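Local atomic coordinates of glycosylation Associate Protein 3 (Streptococcus agalactiae serotype V, PDB entry 6OYC), a protein that probably acts in the accessory Sec system as part of the Gap123 complex, which is associated with glycosylation and secretion and appears to have sugar-binding character. Residues C[109-112]-C[113-116]; C[255-258]-C[259-262]; C[306-310]-C[311-315]. One frame throughout, in Å; residues are numbered along the deposited sequence.

Overall arrangement
All three contacts are local, each bending one continuous piece of chain, and they differ in what holds them. Interaction 1 lies in the antiparallel beta region, where strand 107-111 gives way to a turn; it is partly buried, Tyr112 and Ala116 inside and Ile111 and Lys114 exposed, and its cross-contact is apolar, a methyl over a ring. Interactions 2 and 3 belong to the part built on the parallel sheet; both start a helical turn with backbone hydrogen bonds, at the surface in interaction 2 and partly buried in interaction 3. These two touch, Met306 CE lying 3.5 Å from Phe255 O. Interaction 1 stands apart, its centre about 36 Å from that of interaction 2.

Interaction 1 of 3, residues C[109-112]-C[113-116]; sequences IFIY and PKEA
A chi1 of -172° turns CG of Tyr112 away from the backbone N and alongside the carbonyl carbon, and the ring is thereby swung along the chain toward Ala116, whose side chain points back at it. The methyl sits over one face of the ring, displaced toward the rim on the hydroxyl side: Ala116 CB is 3.5 Å from Tyr112 CZ and 3.7 Å from Tyr112 CE1. Its line to the ring centroid is 3.9 Å long and leans 26° off the normal, a CH-pi contact. Nearer the base of the same side chain, Pro113 crosses Tyr112 at about a right angle, with Pro113 CD 3.9 Å from Tyr112 CD1. Pro113 to Ala116 form a type I beta turn, closed by the hydrogen bond from Ala116 N to Pro113 O (3.2 Å). This turn follows the end of strand 107-111 and leads into strand 118-125, so it lies on the connection between two antiparallel sheets of the accessory Sec family region. The bent chain of Lys114 brings NZ to 4.2 Å from Ile111 CG2, a loose contact between two exposed residues. Lys66 NZ donates to the carbonyls of both Lys114 and Ala116, tying the turn to a neighbouring loop, while Phe90 of strand 84-91 packs against Pro113 and Ala116.

Interaction 2 of 3, residues C[255-258]-C[259-262]; sequences FAPF and GILL
Pro257 O accepts from two successive amides of the segment 259-262. The bond from Leu261 N is the sound one, 2.9 Å long with an angle of 158° at the hydrogen and the donor lying nearly along the C=O axis. Ile260 N reaches Pro257 O at the same length, but its angle of 122° makes that bond weak. One residue on, Phe258 O takes Leu262 N at 3.2 Å, with the donor again nearly in line with the C=O bond. Both stronger bonds join residues four apart, as in the first turn of an alpha-helix, and Pro257 occupies the N-cap position. Being a proline, it has no polar side chain with which to cap the amides of that turn.

Apolar side chains pack around this polar start. Pro257 and Ile260 lie side by side, pointing the same way, with Ile260 CD1 3.7 Å from Pro257 CD. The other branch, Ile260 CG2, touches Ala256 CB at 3.7 Å, and Ala256 CB also meets Leu261 CD2. Phe258 takes Leu262 over one ring face, CG offset toward the rim and Leu262 CD1 3.7 Å from Phe258 CE2; chi1 of 177° sets the Phe258 ring beside its own carbonyl carbon, on the course toward Leu262.

Trp280 of helix 270-281 meets the rings of both Phe255, edge-to-face, and Phe258. The flanking polar groups also have partners: Phe255 N bonds to Ser305 OG, and Leu261 O accepts from Gln232 NE2. With no side-chain cap from Pro257, the carbonyls of Pro257 and Phe258 carry the polar part of this turn, while the side chains contribute apolar packing.

Interaction 3 of 3, residues C[306-310]-C[311-315]; sequences MILSG and NEHLP
The backbone hydrogen bonds running from 311-315 back to 306-310 each span three residues: Glu312 N donates to Ser309 O at 3.0 Å and His313 N to Gly310 O at 2.8 Å. Both donors stand above the plane of the carbonyl they use, by 45° for Glu312 and 55° for His313. Leu314 N continues the pattern to Asn311 O. This is the i+3 bonding of a 3-10 helix, which takes over from an inverse gamma turn centred on Ser309; the weak bond from Gly310 N to Leu308 O accompanies that turn. Both lie in the chain following strand 289-291, an edge strand of the parallel sheet.

Ring packing rests on His313. A chi1 of -57° sets its CG beside the backbone N and opposite the carbonyl carbon, which lays the imidazole over Gly310 CA; that atom sits almost exactly over the ring centre, 3.9 Å from the centroid, in a CH-pi contact. Leu308 CD1 approaches the edge of the same ring, 4.4 Å from His313 CE1.

A water links the polar side chains, donating to Glu312 OE1 at 2.8 Å and hydrogen-bonded to Ser309 OG at 2.9 Å. Glu312, extended beyond CG, runs past Ser309 CB to reach it. Further along, Leu314 packs against Leu186 and Tyr292.

Interaction 1 of 3, residues C[109-112]-C[113-116]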
loop_
_atom_site.group_PDB
_atom_site.type_symbol
_atom_site.label_atom_id
_atom_site.label_comp_id
_atom_site.label_asym_id
_atom_site.label_seq_id
_atom_site.Cartn_x
_atom_site.Cartn_y
_atom_site.Cartn_z
ATOM N N ILE C 109 21.541 -1.520 1.778
ATOM C CA ILE C 109 21.767 -0.764 0.567
ATOM C C ILE C 109 22.796 -1.527 -0.243
ATOM O O ILE C 109 23.840 -1.920 0.288
ATOM C CB ILE C 109 22.228 0.670 0.869
ATOM C CG1 ILE C 109 21.123 1.403 1.632
ATOM C CG2 ILE C 109 22.561 1.408 -0.431
ATOM C CD1 ILE C 109 21.414 2.872 1.874
ATOM N N PHE C 110 22.494 -1.756 -1.511
ATOM C CA PHE C 110 23.388 -2.490 -2.385
ATOM C C PHE C 110 23.475 -1.737 -3.699
ATOM O O PHE C 110 22.594 -0.941 -4.033
ATOM C CB PHE C 110 22.884 -3.913 -2.631
ATOM C CG PHE C 110 21.581 -3.963 -3.412
ATOM C CD1 PHE C 110 20.361 -3.852 -2.753
ATOM C CD2 PHE C 110 21.581 -4.101 -4.796
ATOM C CE1 PHE C 110 19.161 -3.887 -3.455
ATOM C CE2 PHE C 110 20.391 -4.133 -5.510
ATOM C CZ PHE C 110 19.172 -4.022 -4.839
ATOM N N ILE C 111 24.538 -2.010 -4.451
ATOM C CA ILE C 111 24.663 -1.544 -5.825
ATOM C C ILE C 111 24.234 -2.667 -6.758
ATOM O O ILE C 111 24.702 -3.799 -6.626
ATOM C CB ILE C 111 26.098 -1.086 -6.126
ATOM C CG1 ILE C 111 26.302 0.333 -5.583
ATOM C CG2 ILE C 111 26.365 -1.143 -7.613
ATOM C CD1 ILE C 111 27.714 0.597 -5.169
ATOM N N TYR C 112 23.321 -2.371 -7.671
ATOM C CA TYR C 112 22.966 -3.345 -8.691
ATOM C C TYR C 112 24.197 -3.585 -9.557
ATOM O O TYR C 112 24.666 -2.647 -10.216
ATOM C CB TYR C 112 21.796 -2.848 -9.533
ATOM C CG TYR C 112 21.226 -3.874 -10.490
ATOM C CD1 TYR C 112 20.616 -5.049 -10.019
ATOM C CD2 TYR C 112 21.272 -3.660 -11.874
ATOM C CE1 TYR C 112 20.074 -5.988 -10.916
ATOM C CE2 TYR C 112 20.726 -4.585 -12.772
ATOM C CZ TYR C 112 20.133 -5.748 -12.292
ATOM O OH TYR C 112 19.616 -6.660 -13.196
ATOM N N PRO C 113 24.759 -4.791 -9.569
ATOM C CA PRO C 113 26.112 -4.977 -10.101
ATOM C C PRO C 113 26.153 -5.035 -11.623
ATOM O O PRO C 113 25.152 -5.304 -12.286
ATOM C CB PRO C 113 26.538 -6.312 -9.491
ATOM C CG PRO C 113 25.269 -7.044 -9.306
ATOM C CD PRO C 113 24.243 -6.014 -8.933
ATOM N N LYS C 114 27.370 -4.809 -12.158
ATOM C CA LYS C 114 27.581 -4.689 -13.601
ATOM C C LYS C 114 27.298 -5.983 -14.349
ATOM O O LYS C 114 26.919 -5.938 -15.521
ATOM C CB LYS C 114 29.013 -4.257 -13.925
ATOM C CG LYS C 114 29.326 -2.757 -13.910
ATOM C CD LYS C 114 28.810 -2.049 -12.675
ATOM C CE LYS C 114 29.846 -2.206 -11.581
ATOM N NZ LYS C 114 29.553 -1.415 -10.371
ATOM N N GLU C 115 27.504 -7.132 -13.718
ATOM C CA GLU C 115 27.286 -8.425 -14.361
ATOM C C GLU C 115 25.844 -8.912 -14.257
ATOM O O GLU C 115 25.502 -9.945 -14.845
ATOM C CB GLU C 115 28.221 -9.474 -13.754
ATOM C CG GLU C 115 29.667 -9.284 -14.159
ATOM C CD GLU C 115 29.852 -9.305 -15.660
ATOM O OE1 GLU C 115 29.284 -10.191 -16.329
ATOM O OE2 GLU C 115 30.562 -8.427 -16.177
ATOM N N ALA C 116 24.992 -8.196 -13.526
ATOM C CA ALA C 116 23.612 -8.616 -13.356
ATOM C C ALA C 116 22.834 -8.395 -14.652
ATOM O O ALA C 116 22.805 -7.284 -15.185
ATOM C CB ALA C 116 22.963 -7.846 -12.202
#

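Interaction 2 of 3, residues C[255-258]-C[259-262]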
loop_
_atom_site.group_PDB
_atom_site.type_symbol
_atom_site.label_atom_id
_atom_site.label_comp_id
_atom_site.label_asym_id
_atom_site.label_seq_id
_atom_site.Cartn_x
_atom_site.Cartn_y
_atom_site.Cartn_z
ATOM N N PHE C 255 -9.781 3.335 -8.287
ATOM C CA PHE C 255 -10.179 2.253 -7.405
ATOM C C PHE C 255 -9.516 0.944 -7.817
ATOM O O PHE C 255 -9.252 0.702 -8.997
ATOM C CB PHE C 255 -11.702 2.073 -7.421
ATOM C CG PHE C 255 -12.458 3.134 -6.658
ATOM C CD1 PHE C 255 -12.251 3.313 -5.291
ATOM C CD2 PHE C 255 -13.398 3.929 -7.302
ATOM C CE1 PHE C 255 -12.961 4.264 -4.586
ATOM C CE2 PHE C 255 -14.109 4.896 -6.612
ATOM C CZ PHE C 255 -13.894 5.068 -5.250
ATOM N N ALA C 256 -9.254 0.106 -6.831
ATOM C CA ALA C 256 -9.060 -1.319 -7.050
ATOM C C ALA C 256 -10.400 -2.019 -6.940
ATOM O O ALA C 256 -11.381 -1.418 -6.505
ATOM C CB ALA C 256 -8.065 -1.863 -6.032
ATOM N N PRO C 257 -10.499 -3.290 -7.337
ATOM C CA PRO C 257 -11.773 -3.993 -7.160
ATOM C C PRO C 257 -12.152 -4.043 -5.687
ATOM O O PRO C 257 -11.295 -3.935 -4.804
ATOM C CB PRO C 257 -11.487 -5.390 -7.722
ATOM C CG PRO C 257 -10.399 -5.163 -8.720
ATOM C CD PRO C 257 -9.534 -4.115 -8.090
ATOM N N PHE C 258 -13.461 -4.162 -5.429
ATOM C CA PHE C 258 -13.961 -4.070 -4.058
ATOM C C PHE C 258 -13.255 -5.071 -3.149
ATOM O O PHE C 258 -12.723 -4.704 -2.094
ATOM C CB PHE C 258 -15.483 -4.278 -4.035
ATOM C CG PHE C 258 -16.073 -4.261 -2.656
ATOM C CD1 PHE C 258 -16.137 -3.088 -1.931
ATOM C CD2 PHE C 258 -16.544 -5.431 -2.074
ATOM C CE1 PHE C 258 -16.681 -3.074 -0.643
ATOM C CE2 PHE C 258 -17.078 -5.428 -0.789
ATOM C CZ PHE C 258 -17.142 -4.245 -0.074
ATOM N N GLY C 259 -13.206 -6.340 -3.566
ATOM C CA GLY C 259 -12.521 -7.346 -2.777
ATOM C C GLY C 259 -11.061 -7.024 -2.524
ATOM O O GLY C 259 -10.512 -7.395 -1.484
ATOM N N ILE C 260 -10.407 -6.341 -3.461
ATOM C CA ILE C 260 -9.012 -5.988 -3.229
ATOM C C ILE C 260 -8.913 -4.832 -2.238
ATOM O O ILE C 260 -8.020 -4.810 -1.385
ATOM C CB ILE C 260 -8.308 -5.687 -4.564
ATOM C CG1 ILE C 260 -8.208 -6.986 -5.385
ATOM C CG2 ILE C 260 -6.945 -5.001 -4.325
ATOM C CD1 ILE C 260 -7.530 -6.865 -6.739
ATOM N N LEU C 261 -9.837 -3.868 -2.311
ATOM C CA LEU C 261 -9.823 -2.768 -1.347
ATOM C C LEU C 261 -9.915 -3.281 0.085
ATOM O O LEU C 261 -9.240 -2.765 0.979
ATOM C CB LEU C 261 -10.967 -1.796 -1.637
ATOM C CG LEU C 261 -10.843 -1.022 -2.948
ATOM C CD1 LEU C 261 -12.104 -0.221 -3.239
ATOM C CD2 LEU C 261 -9.594 -0.136 -2.952
ATOM N N LEU C 262 -10.730 -4.313 0.316
ATOM C CA LEU C 262 -10.916 -4.826 1.667
ATOM C C LEU C 262 -9.633 -5.402 2.251
ATOM O O LEU C 262 -9.482 -5.441 3.475
ATOM C CB LEU C 262 -12.009 -5.889 1.679
ATOM C CG LEU C 262 -13.414 -5.421 1.314
ATOM C CD1 LEU C 262 -14.432 -6.558 1.480
ATOM C CD2 LEU C 262 -13.812 -4.199 2.134
#

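Interaction 3 of 3, residues C[306-310]-C[311-315]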
loop_
_atom_site.group_PDB
_atom_site.type_symbol
_atom_site.label_atom_id
_atom_site.label_comp_id
_atom_site.label_asym_id
_atom_site.label_seq_id
_atom_site.Cartn_x
_atom_site.Cartn_y
_atom_site.Cartn_z
ATOM N N MET C 306 -6.405 2.135 -10.909
ATOM C CA MET C 306 -5.517 1.962 -9.757
ATOM C C MET C 306 -4.037 2.152 -10.086
ATOM O O MET C 306 -3.217 2.189 -9.163
ATOM C CB MET C 306 -5.707 0.573 -9.133
ATOM C CG MET C 306 -5.003 -0.591 -9.896
ATOM S SD MET C 306 -5.764 -0.890 -11.512
ATOM C CE MET C 306 -7.376 -1.484 -11.040
ATOM N N ILE C 307 -3.653 2.254 -11.360
ATOM C CA ILE C 307 -2.261 2.537 -11.706
ATOM C C ILE C 307 -2.074 3.945 -12.248
ATOM O O ILE C 307 -0.928 4.361 -12.479
ATOM C CB ILE C 307 -1.690 1.496 -12.690
ATOM C CG1 ILE C 307 -2.299 1.665 -14.068
ATOM C CG2 ILE C 307 -1.931 0.074 -12.175
ATOM C CD1 ILE C 307 -2.090 0.469 -14.990
ATOM N N LEU C 308 -3.153 4.698 -12.446
ATOM C CA LEU C 308 -3.024 6.102 -12.812
ATOM C C LEU C 308 -2.290 6.883 -11.726
ATOM O O LEU C 308 -2.403 6.589 -10.533
ATOM C CB LEU C 308 -4.406 6.722 -13.030
ATOM C CG LEU C 308 -5.266 6.093 -14.129
ATOM C CD1 LEU C 308 -6.621 6.778 -14.215
ATOM C CD2 LEU C 308 -4.536 6.168 -15.444
ATOM N N SER C 309 -1.551 7.916 -12.141
ATOM C CA SER C 309 -1.014 8.897 -11.192
ATOM C C SER C 309 -2.139 9.861 -10.814
ATOM O O SER C 309 -2.175 11.028 -11.215
ATOM C CB SER C 309 0.181 9.638 -11.780
ATOM O OG SER C 309 1.138 8.732 -12.302
ATOM N N GLY C 310 -3.081 9.331 -10.029
ATOM C CA GLY C 310 -4.275 10.072 -9.676
ATOM C C GLY C 310 -4.018 11.336 -8.883
ATOM O O GLY C 310 -4.830 12.265 -8.945
ATOM N N ASN C 311 -2.907 11.397 -8.149
ATOM C CA ASN C 311 -2.556 12.617 -7.426
ATOM C C ASN C 311 -2.465 13.808 -8.370
ATOM O O ASN C 311 -2.848 14.929 -8.010
ATOM C CB ASN C 311 -1.237 12.417 -6.687
ATOM C CG ASN C 311 -0.057 12.341 -7.624
ATOM O OD1 ASN C 311 0.809 13.211 -7.622
ATOM N ND2 ASN C 311 -0.024 11.304 -8.444
ATOM N N GLU C 312 -1.993 13.582 -9.598
ATOM C CA GLU C 312 -1.918 14.661 -10.576
ATOM C C GLU C 312 -3.282 15.154 -11.022
ATOM O O GLU C 312 -3.340 16.046 -11.872
ATOM C CB GLU C 312 -1.097 14.210 -11.787
ATOM C CG GLU C 312 0.333 13.916 -11.413
ATOM C CD GLU C 312 1.118 13.283 -12.541
ATOM O OE1 GLU C 312 2.295 12.924 -12.315
ATOM O OE2 GLU C 312 0.562 13.138 -13.653
ATOM N N HIS C 313 -4.370 14.598 -10.491
ATOM C CA HIS C 313 -5.713 15.094 -10.775
ATOM C C HIS C 313 -6.184 16.145 -9.782
ATOM O O HIS C 313 -7.245 16.743 -9.998
ATOM C CB HIS C 313 -6.746 13.960 -10.756
ATOM C CG HIS C 313 -6.453 12.846 -11.707
ATOM N ND1 HIS C 313 -7.258 11.733 -11.807
ATOM C CD2 HIS C 313 -5.448 12.669 -12.598
ATOM C CE1 HIS C 313 -6.761 10.918 -12.718
ATOM N NE2 HIS C 313 -5.662 11.461 -13.210
ATOM N N LEU C 314 -5.457 16.348 -8.687
ATOM C CA LEU C 314 -5.947 17.248 -7.649
ATOM C C LEU C 314 -6.270 18.664 -8.140
ATOM O O LEU C 314 -7.213 19.263 -7.593
ATOM C CB LEU C 314 -4.936 17.282 -6.496
ATOM C CG LEU C 314 -4.984 16.054 -5.594
ATOM C CD1 LEU C 314 -3.874 16.092 -4.569
ATOM C CD2 LEU C 314 -6.345 15.978 -4.932
ATOM N N PRO C 315 -5.578 19.244 -9.129
ATOM C CA PRO C 315 -6.027 20.553 -9.651
ATOM C C PRO C 315 -7.387 20.543 -10.359
ATOM O O PRO C 315 -8.074 21.572 -10.338
ATOM C CB PRO C 315 -4.892 20.958 -10.599
ATOM C CG PRO C 315 -3.672 20.313 -9.973
ATOM C CD PRO C 315 -4.165 18.974 -9.476
HETATM O O HOH W 1 3.370 10.449 -13.091
#